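Local coordinates for YcgJ protein (Bacillus subtilis, PDB 1XXL) that is probably an S-adenosylmethionine-dependent methyltransferase, with a substrate that remains unknown, at residues I178-W183 and K195-H200; N202-E207 and F212-N217; A38-V43 and E69-Q74; A17-E22 and F88-C93. All blocks are in the same frame, centred on the assembly; numbering follows the deposited sequence.

Interaction 1: I178-W183 and K195-H200; sequences IQYDSW and KQIITH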
# COMPACT_ATOMS: atom_id res chain seq x y z
N ILE A 178 -10.04 -11.99 -0.97
CA ILE A 178 -10.36 -11.72 0.43
C ILE A 178 -11.38 -12.75 0.91
O ILE A 178 -12.46 -12.88 0.32
CB ILE A 178 -10.87 -10.27 0.64
CG1 ILE A 178 -9.69 -9.27 0.57
CG2 ILE A 178 -11.47 -10.10 2.04
CD1 ILE A 178 -9.54 -8.70 -0.69
N GLN A 179 -11.01 -13.48 1.95
CA GLN A 179 -11.90 -14.38 2.65
C GLN A 179 -12.65 -13.55 3.69
O GLN A 179 -12.06 -13.01 4.62
CB GLN A 179 -11.13 -15.54 3.29
CG GLN A 179 -10.30 -16.41 2.31
CD GLN A 179 -11.09 -16.98 1.12
OE1 GLN A 179 -10.65 -16.92 -0.05
NE2 GLN A 179 -12.27 -17.50 1.40
N TYR A 180 -13.95 -13.41 3.48
CA TYR A 180 -14.77 -12.47 4.21
C TYR A 180 -14.72 -12.61 5.74
O TYR A 180 -14.53 -11.61 6.46
CB TYR A 180 -16.22 -12.57 3.70
CG TYR A 180 -17.15 -11.71 4.50
CD1 TYR A 180 -17.91 -12.24 5.54
CD2 TYR A 180 -17.22 -10.34 4.27
CE1 TYR A 180 -18.74 -11.43 6.31
CE2 TYR A 180 -18.05 -9.51 5.04
CZ TYR A 180 -18.80 -10.07 6.05
OH TYR A 180 -19.61 -9.26 6.81
N ASP A 181 -14.85 -13.84 6.24
CA ASP A 181 -14.95 -14.07 7.70
C ASP A 181 -13.69 -13.60 8.36
O ASP A 181 -13.71 -12.94 9.40
CB ASP A 181 -15.14 -15.55 8.04
CG ASP A 181 -16.59 -16.03 7.91
OD1 ASP A 181 -17.56 -15.21 7.90
OD2 ASP A 181 -16.75 -17.28 7.82
N SER A 182 -12.57 -13.94 7.75
CA SER A 182 -11.27 -13.57 8.27
C SER A 182 -11.03 -12.05 8.19
O SER A 182 -10.51 -11.46 9.12
CB SER A 182 -10.23 -14.34 7.47
OG SER A 182 -8.95 -13.82 7.70
N TRP A 183 -11.43 -11.45 7.09
CA TRP A 183 -11.33 -10.00 6.88
C TRP A 183 -12.10 -9.19 7.93
O TRP A 183 -11.62 -8.19 8.43
CB TRP A 183 -11.89 -9.71 5.48
CG TRP A 183 -11.75 -8.34 4.95
CD1 TRP A 183 -10.62 -7.71 4.60
CD2 TRP A 183 -12.82 -7.45 4.64
NE1 TRP A 183 -10.90 -6.47 4.10
CE2 TRP A 183 -12.25 -6.28 4.12
CE3 TRP A 183 -14.22 -7.52 4.76
CZ2 TRP A 183 -13.01 -5.20 3.70
CZ3 TRP A 183 -14.97 -6.45 4.36
CH2 TRP A 183 -14.37 -5.29 3.83
N LYS A 195 -23.28 -5.24 9.40
CA LYS A 195 -24.55 -5.35 8.70
C LYS A 195 -24.56 -4.41 7.49
O LYS A 195 -25.10 -4.77 6.44
CB LYS A 195 -25.78 -5.05 9.60
CG LYS A 195 -26.13 -6.11 10.69
CD LYS A 195 -26.75 -7.44 10.16
CE LYS A 195 -27.60 -8.17 11.26
NZ LYS A 195 -28.28 -9.44 10.79
N GLN A 196 -23.97 -3.22 7.63
CA GLN A 196 -23.85 -2.27 6.50
C GLN A 196 -22.98 -2.85 5.36
O GLN A 196 -23.30 -2.70 4.18
CB GLN A 196 -23.26 -0.93 6.94
CG GLN A 196 -24.13 -0.15 7.93
CD GLN A 196 -23.43 1.15 8.42
OE1 GLN A 196 -22.99 1.98 7.60
NE2 GLN A 196 -23.33 1.31 9.74
N ILE A 197 -21.88 -3.50 5.73
CA ILE A 197 -21.02 -4.19 4.74
C ILE A 197 -21.81 -5.27 4.00
O ILE A 197 -21.74 -5.37 2.78
CB ILE A 197 -19.77 -4.81 5.41
CG1 ILE A 197 -18.80 -3.70 5.80
CG2 ILE A 197 -19.08 -5.77 4.45
CD1 ILE A 197 -17.79 -4.07 6.75
N ILE A 198 -22.57 -6.08 4.74
CA ILE A 198 -23.32 -7.17 4.15
C ILE A 198 -24.34 -6.63 3.15
O ILE A 198 -24.45 -7.13 2.04
CB ILE A 198 -23.98 -8.07 5.23
CG1 ILE A 198 -22.90 -8.80 6.05
CG2 ILE A 198 -24.93 -9.06 4.59
CD1 ILE A 198 -23.40 -9.46 7.37
N THR A 199 -25.07 -5.58 3.54
CA THR A 199 -26.03 -4.91 2.64
C THR A 199 -25.34 -4.37 1.37
O THR A 199 -25.85 -4.52 0.27
CB THR A 199 -26.75 -3.73 3.36
OG1 THR A 199 -27.48 -4.23 4.48
CG2 THR A 199 -27.73 -3.01 2.45
N HIS A 200 -24.18 -3.75 1.54
CA HIS A 200 -23.40 -3.19 0.43
C HIS A 200 -23.04 -4.27 -0.58
O HIS A 200 -23.23 -4.10 -1.78
CB HIS A 200 -22.12 -2.55 1.00
CG HIS A 200 -21.35 -1.72 0.03
ND1 HIS A 200 -21.91 -0.66 -0.65
CD2 HIS A 200 -20.05 -1.78 -0.35
CE1 HIS A 200 -20.98 -0.11 -1.42
NE2 HIS A 200 -19.85 -0.77 -1.26
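Both aromatic side chains of helix 180-187 leave the backbone with CG anti to the backbone N, Y180 at chi1 175° and W183 at chi1 -173°, and this sends their rings across to helix 191-202. I197 meets them with its CG2 branch. That methyl lies at the edge of the Y180 ring, in the ring plane, 3.9 Å from Y180 CE2. It also lies at the edge of the W183 ring, 4.2 Å from W183 CZ3. One methyl therefore fills the angle between two ring rims. I198 points less directly at the other helix, but its CG1 arm reaches the end of the tyrosine, with I198 CG1 3.4 Å from Y180 OH. These two side chains run at about a right angle to each other. The hydroxyl is hydrogen-bonded to E194 of helix 191-202, one turn before I198. No hydrogen bond joins the two segments, and the contact is made by van der Waals packing. The backbones stay well apart, with the CA atoms of Y180 and I198 10.1 Å from each other. Helix 131-144 adds L143 against I197 and L140 against W183, while P222 of strand 222-236 touches both Y180 and I198.

Interaction 2: N202-E207 and F212-N217; sequences NHASDE and FCITLN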
# COMPACT_ATOMS: atom_id res chain seq x y z
N ASN A 202 -24.45 -7.37 -0.83
CA ASN A 202 -25.66 -8.00 -1.33
C ASN A 202 -26.41 -7.18 -2.36
O ASN A 202 -27.10 -7.73 -3.19
CB ASN A 202 -26.62 -8.34 -0.17
CG ASN A 202 -26.32 -9.68 0.43
OD1 ASN A 202 -25.55 -9.78 1.40
ND2 ASN A 202 -26.87 -10.72 -0.16
N HIS A 203 -26.28 -5.85 -2.28
CA HIS A 203 -26.93 -4.96 -3.24
C HIS A 203 -26.00 -4.47 -4.35
O HIS A 203 -26.35 -3.58 -5.11
CB HIS A 203 -27.54 -3.78 -2.47
CG HIS A 203 -28.69 -4.17 -1.60
ND1 HIS A 203 -28.56 -5.04 -0.54
CD2 HIS A 203 -30.00 -3.81 -1.64
CE1 HIS A 203 -29.74 -5.20 0.03
NE2 HIS A 203 -30.63 -4.47 -0.61
N ALA A 204 -24.81 -5.05 -4.47
CA ALA A 204 -23.89 -4.73 -5.57
C ALA A 204 -24.52 -4.88 -6.98
O ALA A 204 -25.23 -5.84 -7.25
CB ALA A 204 -22.63 -5.62 -5.45
N SER A 205 -24.25 -3.93 -7.87
CA SER A 205 -24.65 -4.07 -9.28
C SER A 205 -24.00 -5.30 -9.91
O SER A 205 -23.04 -5.86 -9.36
CB SER A 205 -24.21 -2.85 -10.07
OG SER A 205 -22.81 -2.77 -10.10
N ASP A 206 -24.49 -5.70 -11.06
CA ASP A 206 -23.89 -6.79 -11.80
C ASP A 206 -22.44 -6.50 -12.13
O ASP A 206 -21.60 -7.38 -12.03
CB ASP A 206 -24.66 -7.05 -13.10
CG ASP A 206 -26.03 -7.65 -12.84
OD1 ASP A 206 -26.24 -8.23 -11.75
OD2 ASP A 206 -26.90 -7.55 -13.74
N GLU A 207 -22.14 -5.25 -12.48
CA GLU A 207 -20.78 -4.86 -12.83
C GLU A 207 -19.84 -4.96 -11.60
O GLU A 207 -18.71 -5.40 -11.74
CB GLU A 207 -20.74 -3.44 -13.41
CG GLU A 207 -21.82 -3.13 -14.48
CD GLU A 207 -23.18 -2.81 -13.84
OE1 GLU A 207 -23.26 -1.88 -12.99
OE2 GLU A 207 -24.18 -3.49 -14.15
N PHE A 212 -15.48 -7.28 -8.73
CA PHE A 212 -14.93 -7.61 -7.41
C PHE A 212 -15.20 -9.06 -6.98
O PHE A 212 -15.07 -9.37 -5.81
CB PHE A 212 -15.41 -6.59 -6.35
CG PHE A 212 -15.04 -5.17 -6.68
CD1 PHE A 212 -13.72 -4.77 -6.65
CD2 PHE A 212 -16.00 -4.24 -7.08
CE1 PHE A 212 -13.37 -3.48 -6.96
CE2 PHE A 212 -15.64 -2.95 -7.40
CZ PHE A 212 -14.34 -2.57 -7.34
N CYS A 213 -15.58 -9.92 -7.93
CA CYS A 213 -15.66 -11.36 -7.72
C CYS A 213 -16.41 -11.71 -6.44
O CYS A 213 -15.93 -12.47 -5.61
CB CYS A 213 -14.26 -11.95 -7.65
SG CYS A 213 -13.24 -11.53 -9.07
N ILE A 214 -17.61 -11.16 -6.30
CA ILE A 214 -18.37 -11.29 -5.07
C ILE A 214 -19.04 -12.65 -4.99
O ILE A 214 -19.80 -13.05 -5.88
CB ILE A 214 -19.41 -10.15 -4.94
CG1 ILE A 214 -18.69 -8.81 -4.83
CG2 ILE A 214 -20.28 -10.31 -3.68
CD1 ILE A 214 -19.67 -7.57 -4.81
N THR A 215 -18.72 -13.38 -3.93
CA THR A 215 -19.32 -14.69 -3.68
C THR A 215 -20.10 -14.62 -2.35
O THR A 215 -19.56 -14.14 -1.35
CB THR A 215 -18.25 -15.81 -3.65
OG1 THR A 215 -17.60 -15.87 -4.94
CG2 THR A 215 -18.88 -17.17 -3.37
N LEU A 216 -21.36 -15.08 -2.38
CA LEU A 216 -22.28 -15.02 -1.24
C LEU A 216 -22.96 -16.38 -1.00
O LEU A 216 -23.14 -17.17 -1.92
CB LEU A 216 -23.40 -13.98 -1.52
CG LEU A 216 -22.96 -12.58 -1.99
CD1 LEU A 216 -24.15 -11.76 -2.43
CD2 LEU A 216 -22.21 -11.89 -0.90
N ASN A 217 -23.33 -16.63 0.26
CA ASN A 217 -24.26 -17.72 0.60
C ASN A 217 -25.68 -17.37 0.12
O ASN A 217 -25.99 -16.19 -0.10
CB ASN A 217 -24.31 -17.94 2.11
CG ASN A 217 -23.08 -18.65 2.63
OD1 ASN A 217 -22.92 -19.85 2.43
ND2 ASN A 217 -22.22 -17.93 3.36
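The chain leaves helix 191-202, passes through helix 206-211 and comes back alongside itself, where A204 lies across from I214 (CA to CA 8.6 Å) and N202 is nearest L216 (CA to CA 7.8 Å). The return follows a Schellman motif that ends helix 206-211, in which C213 has positive phi, 49°. A204 and I214 meet methyl to methyl, A204 CB lying 3.6 Å from I214 CD1. The isoleucine is extended for this, with CD1 anti along the chain at chi2 175°. At the other end, L216 CD1 packs against the amide of N202. That amide is probably turned over in the model, so its two ends are not told apart. No hydrogen bond crosses between the segments. S205 instead works within its own turn as N-cap of helix 206-211. Its OG takes the N-H of A208 and donates to E207 OE1 from above the carboxylate plane. R209 links the turn further by bonding the carbonyl oxygens of N202 and A204. F136 of helix 131-144 touches both A204 and I214, and strand 222-236 pairs with T215 and places P222 against L216.

Interaction 3: A38-V43 and E69-Q74; sequences AFSPYV and ENVRFQ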
# COMPACT_ATOMS: atom_id res chain seq x y z
N ALA A 38 12.67 -7.72 5.02
CA ALA A 38 12.85 -8.52 3.80
C ALA A 38 13.91 -7.92 2.86
O ALA A 38 14.62 -8.66 2.20
CB ALA A 38 11.53 -8.71 3.09
N PHE A 39 14.04 -6.60 2.84
CA PHE A 39 15.04 -5.96 1.99
C PHE A 39 16.44 -6.03 2.57
O PHE A 39 17.42 -5.96 1.82
CB PHE A 39 14.68 -4.47 1.73
CG PHE A 39 13.81 -4.27 0.52
CD1 PHE A 39 12.43 -4.42 0.60
CD2 PHE A 39 14.37 -3.94 -0.71
CE1 PHE A 39 11.61 -4.25 -0.53
CE2 PHE A 39 13.56 -3.74 -1.84
CZ PHE A 39 12.18 -3.91 -1.75
N SER A 40 16.52 -6.17 3.89
CA SER A 40 17.77 -5.99 4.64
C SER A 40 18.98 -6.87 4.24
O SER A 40 20.09 -6.38 4.25
CB SER A 40 17.52 -6.11 6.16
OG SER A 40 17.25 -7.44 6.54
N PRO A 41 18.76 -8.15 3.85
CA PRO A 41 19.92 -8.93 3.40
C PRO A 41 20.61 -8.39 2.14
O PRO A 41 21.79 -8.66 1.93
CB PRO A 41 19.33 -10.32 3.13
CG PRO A 41 18.01 -10.34 3.86
CD PRO A 41 17.52 -8.94 3.80
N TYR A 42 19.89 -7.59 1.33
CA TYR A 42 20.29 -7.18 -0.02
C TYR A 42 20.82 -5.77 -0.16
O TYR A 42 21.35 -5.42 -1.19
CB TYR A 42 19.09 -7.29 -0.96
CG TYR A 42 18.41 -8.62 -0.89
CD1 TYR A 42 19.00 -9.73 -1.47
CD2 TYR A 42 17.21 -8.77 -0.24
CE1 TYR A 42 18.40 -10.98 -1.40
CE2 TYR A 42 16.60 -10.00 -0.17
CZ TYR A 42 17.20 -11.11 -0.74
OH TYR A 42 16.60 -12.35 -0.67
N VAL A 43 20.64 -4.93 0.85
CA VAL A 43 20.98 -3.52 0.72
C VAL A 43 21.81 -3.08 1.92
O VAL A 43 21.93 -3.80 2.89
CB VAL A 43 19.71 -2.62 0.59
CG1 VAL A 43 18.89 -2.98 -0.69
CG2 VAL A 43 18.82 -2.72 1.85
N GLU A 69 20.82 -5.60 11.97
CA GLU A 69 21.48 -4.39 12.45
C GLU A 69 21.42 -3.21 11.46
O GLU A 69 21.86 -2.11 11.79
CB GLU A 69 22.95 -4.71 12.74
CG GLU A 69 23.16 -5.96 13.65
CD GLU A 69 23.02 -5.68 15.15
OE1 GLU A 69 22.53 -4.57 15.52
OE2 GLU A 69 23.39 -6.58 15.96
N ASN A 70 20.89 -3.43 10.26
CA ASN A 70 20.90 -2.42 9.21
C ASN A 70 19.50 -1.87 8.86
O ASN A 70 19.30 -1.33 7.77
CB ASN A 70 21.64 -2.96 7.97
CG ASN A 70 20.86 -4.05 7.24
OD1 ASN A 70 20.07 -4.79 7.85
ND2 ASN A 70 21.07 -4.14 5.93
N VAL A 71 18.54 -2.01 9.78
CA VAL A 71 17.20 -1.49 9.60
C VAL A 71 16.89 -0.59 10.79
O VAL A 71 17.22 -0.95 11.92
CB VAL A 71 16.11 -2.62 9.44
CG1 VAL A 71 16.46 -3.57 8.33
CG2 VAL A 71 15.90 -3.39 10.74
N ARG A 72 16.31 0.58 10.56
CA ARG A 72 15.90 1.47 11.65
C ARG A 72 14.48 1.96 11.37
O ARG A 72 14.06 2.05 10.21
CB ARG A 72 16.89 2.64 11.81
CG ARG A 72 18.22 2.24 12.53
CD ARG A 72 19.09 3.47 12.95
NE ARG A 72 18.38 4.35 13.91
CZ ARG A 72 18.69 4.56 15.20
NH1 ARG A 72 19.76 4.01 15.76
NH2 ARG A 72 17.91 5.36 15.93
N PHE A 73 13.73 2.23 12.43
CA PHE A 73 12.35 2.70 12.31
C PHE A 73 12.19 4.02 13.03
O PHE A 73 12.86 4.30 14.02
CB PHE A 73 11.36 1.65 12.83
CG PHE A 73 11.49 0.33 12.13
CD1 PHE A 73 12.32 -0.67 12.64
CD2 PHE A 73 10.85 0.11 10.91
CE1 PHE A 73 12.50 -1.85 11.98
CE2 PHE A 73 11.02 -1.09 10.23
CZ PHE A 73 11.84 -2.07 10.75
N GLN A 74 11.37 4.89 12.47
CA GLN A 74 11.04 6.12 13.15
C GLN A 74 9.62 6.49 12.88
O GLN A 74 9.00 5.96 11.95
CB GLN A 74 12.02 7.23 12.78
CG GLN A 74 12.01 7.70 11.34
CD GLN A 74 13.07 8.78 11.11
OE1 GLN A 74 14.26 8.51 11.15
NE2 GLN A 74 12.62 9.99 10.88
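N70 meets S40 with the rim of its side-chain amide, its nitrogen turned to the serine carbonyl and its oxygen beside CB. The contact belongs to the Rossmann-like fold of the methyltransferase domain. It joins segment 38-43, before strand 45-50, to the loop before strand 71-75, and these two strands are parallel neighbours in the sheet. N70 CG stands between the backbone N and the carbonyl carbon, chi1 70°, and this turns the amide toward S40. N70 ND2 donates to S40 O at 3.0 Å. The bond is nearly straight, with an N-H...O angle of 165°. The acceptor lies close to the amide plane of N70, and the donor is tilted 22° from the carbonyl plane of S40. The other end of the amide also touches this residue, with N70 OD1 3.3 Å from S40 CB. Further along, N70 ND2 comes within 3.2 Å of V43 O and makes a weak bond to Q44 O. A leucine in place of the asparagine would probably leave the S40 carbonyl without this donor and weaken the link between the two loops. S40 OG turns back to bond L37 O. V71 sits on the sheet beside C46 and A63, of strand 45-50 and helix 53-66. The last touch across the segments is a van der Waals contact: S40 CB rests on one branch of the valine, 3.5 Å from V71 CG1.

Interaction 4: A17-E22 and F88-C93; sequences AECRAE and FDIITC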
# COMPACT_ATOMS: atom_id res chain seq x y z
N ALA A 17 13.11 -4.37 -7.49
CA ALA A 17 13.99 -3.33 -6.93
C ALA A 17 15.42 -3.38 -7.44
O ALA A 17 16.13 -2.37 -7.36
CB ALA A 17 13.99 -3.42 -5.42
N GLU A 18 15.86 -4.55 -7.91
CA GLU A 18 17.23 -4.75 -8.40
C GLU A 18 18.25 -4.30 -7.35
O GLU A 18 19.15 -3.51 -7.65
CB GLU A 18 17.46 -3.96 -9.70
CG GLU A 18 16.41 -4.22 -10.78
CD GLU A 18 16.79 -5.30 -11.78
OE1 GLU A 18 17.82 -5.99 -11.59
OE2 GLU A 18 16.05 -5.45 -12.78
N CYS A 19 18.07 -4.78 -6.12
CA CYS A 19 18.89 -4.36 -4.99
C CYS A 19 20.40 -4.53 -5.22
O CYS A 19 20.84 -5.52 -5.79
CB CYS A 19 18.51 -5.14 -3.74
SG CYS A 19 16.83 -4.87 -3.22
N ARG A 20 21.15 -3.53 -4.77
CA ARG A 20 22.61 -3.58 -4.72
C ARG A 20 23.04 -3.33 -3.28
O ARG A 20 22.36 -2.60 -2.54
CB ARG A 20 23.22 -2.56 -5.66
CG ARG A 20 23.10 -2.94 -7.14
CD ARG A 20 23.31 -1.74 -8.05
NE ARG A 20 24.67 -1.60 -8.60
CZ ARG A 20 25.13 -2.24 -9.68
NH1 ARG A 20 24.39 -3.12 -10.35
NH2 ARG A 20 26.37 -2.03 -10.09
N ALA A 21 24.20 -3.88 -2.92
CA ALA A 21 24.71 -3.81 -1.56
C ALA A 21 24.88 -2.38 -1.00
O ALA A 21 24.79 -2.17 0.20
CB ALA A 21 26.05 -4.58 -1.46
N GLU A 22 25.10 -1.40 -1.87
CA GLU A 22 25.28 -0.01 -1.43
C GLU A 22 23.98 0.83 -1.39
O GLU A 22 24.01 2.02 -1.11
CB GLU A 22 26.32 0.69 -2.30
CG GLU A 22 25.90 0.98 -3.75
CD GLU A 22 26.10 -0.19 -4.71
OE1 GLU A 22 25.91 0.05 -5.94
OE2 GLU A 22 26.45 -1.31 -4.26
N PHE A 88 17.53 8.56 -1.22
CA PHE A 88 17.26 7.13 -1.28
C PHE A 88 17.32 6.57 -2.71
O PHE A 88 16.91 7.22 -3.67
CB PHE A 88 15.91 6.79 -0.64
CG PHE A 88 15.84 7.10 0.83
CD1 PHE A 88 16.33 6.19 1.76
CD2 PHE A 88 15.31 8.29 1.28
CE1 PHE A 88 16.26 6.46 3.10
CE2 PHE A 88 15.25 8.58 2.63
CZ PHE A 88 15.74 7.65 3.54
N ASP A 89 17.82 5.36 -2.81
CA ASP A 89 17.92 4.65 -4.07
C ASP A 89 16.59 3.99 -4.39
O ASP A 89 16.19 3.89 -5.54
CB ASP A 89 19.02 3.57 -3.98
CG ASP A 89 20.39 4.16 -3.77
OD1 ASP A 89 20.90 4.17 -2.62
OD2 ASP A 89 20.92 4.68 -4.77
N ILE A 90 15.94 3.50 -3.35
CA ILE A 90 14.68 2.79 -3.48
C ILE A 90 13.76 3.28 -2.36
O ILE A 90 14.19 3.46 -1.21
CB ILE A 90 14.87 1.28 -3.31
CG1 ILE A 90 15.87 0.73 -4.36
CG2 ILE A 90 13.52 0.57 -3.40
CD1 ILE A 90 16.40 -0.66 -4.05
N ILE A 91 12.49 3.50 -2.72
CA ILE A 91 11.45 3.82 -1.76
C ILE A 91 10.30 2.88 -2.01
O ILE A 91 9.88 2.73 -3.14
CB ILE A 91 10.95 5.30 -1.88
CG1 ILE A 91 12.12 6.27 -1.69
CG2 ILE A 91 9.80 5.55 -0.88
CD1 ILE A 91 11.79 7.70 -1.99
N THR A 92 9.81 2.25 -0.95
CA THR A 92 8.76 1.25 -1.02
C THR A 92 7.57 1.72 -0.21
O THR A 92 7.70 2.42 0.79
CB THR A 92 9.21 -0.16 -0.48
OG1 THR A 92 9.59 -0.06 0.90
CG2 THR A 92 10.40 -0.71 -1.27
N CYS A 93 6.40 1.32 -0.67
CA CYS A 93 5.16 1.69 -0.03
C CYS A 93 4.18 0.55 -0.34
O CYS A 93 3.74 0.43 -1.48
CB CYS A 93 4.68 3.04 -0.59
SG CYS A 93 3.22 3.67 0.21
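The loop between helix 7-17 and strand 24-28 folds over the start of strand 88-94, next to strand 24-28 in the parallel part of the central sheet. I90 carries most of the contact. Its CG1 is anti to the carbonyl carbon, chi1 -58°, and the extended arm carries CD1 to the loop. I90 CD1 lies 3.9 Å from A17 CB and 3.7 Å from A17 O. Two residues on, C19 SG approaches the same methyl, 4.3 Å from I90 CD1. A17 CB and C19 SG thus share one apolar partner, while the approach to A17 O is a van der Waals contact. No hydrogen bond crosses between the two segments.

The second meeting is looser. D89 OD1 comes 4.1 Å from E22 O, with no bond between them. The aspartate is held elsewhere, since its OD1 accepts from the backbone N of R24 and forms a salt bridge with K115. E22 is an acid too, and its carboxylate stays well away from that of D89. Within the loop, R20 NE makes a weak hydrogen bond to E22 OE1 at 3.4 Å, as part of a salt bridge.

L121 of strand 118-125 touches both A17 and I90, and F39 of helix 34-39 touches A17 and C19. Strand 88-94 ends at R94, an S-adenosylmethionine-binding residue, about 11 Å from I90 between side chains. A loop that leads from a helix into one strand and covers the neighbouring parallel strand is consistent with the Rossmann-like alpha/beta fold of class I methyltransferases.

How the interactions relate
The four contacts form two groups on opposite sides of the chain's centre, 36 to 41 Å apart between centres, yet all reach the same sheet. Interactions 3 and 4 lie in the Rossmann-like part of the chain, with centres 11 Å apart. They touch: the F39 ring packs on A17, C19 and T92, while Y42 also meets C19. Interaction 3 is nested inside the loop that interaction 4 closes. Interactions 1 and 2, also 11 Å apart between centres, follow each other in the chain without further touch. In interaction 4, I90 is about 11 Å from S-adenosylmethionine-binding R94 between side chains; interactions 1 to 3 lie away from the annotated sites. The W183 side chain is about 4 Å from a sulfate, probably from the crystallisation liquor.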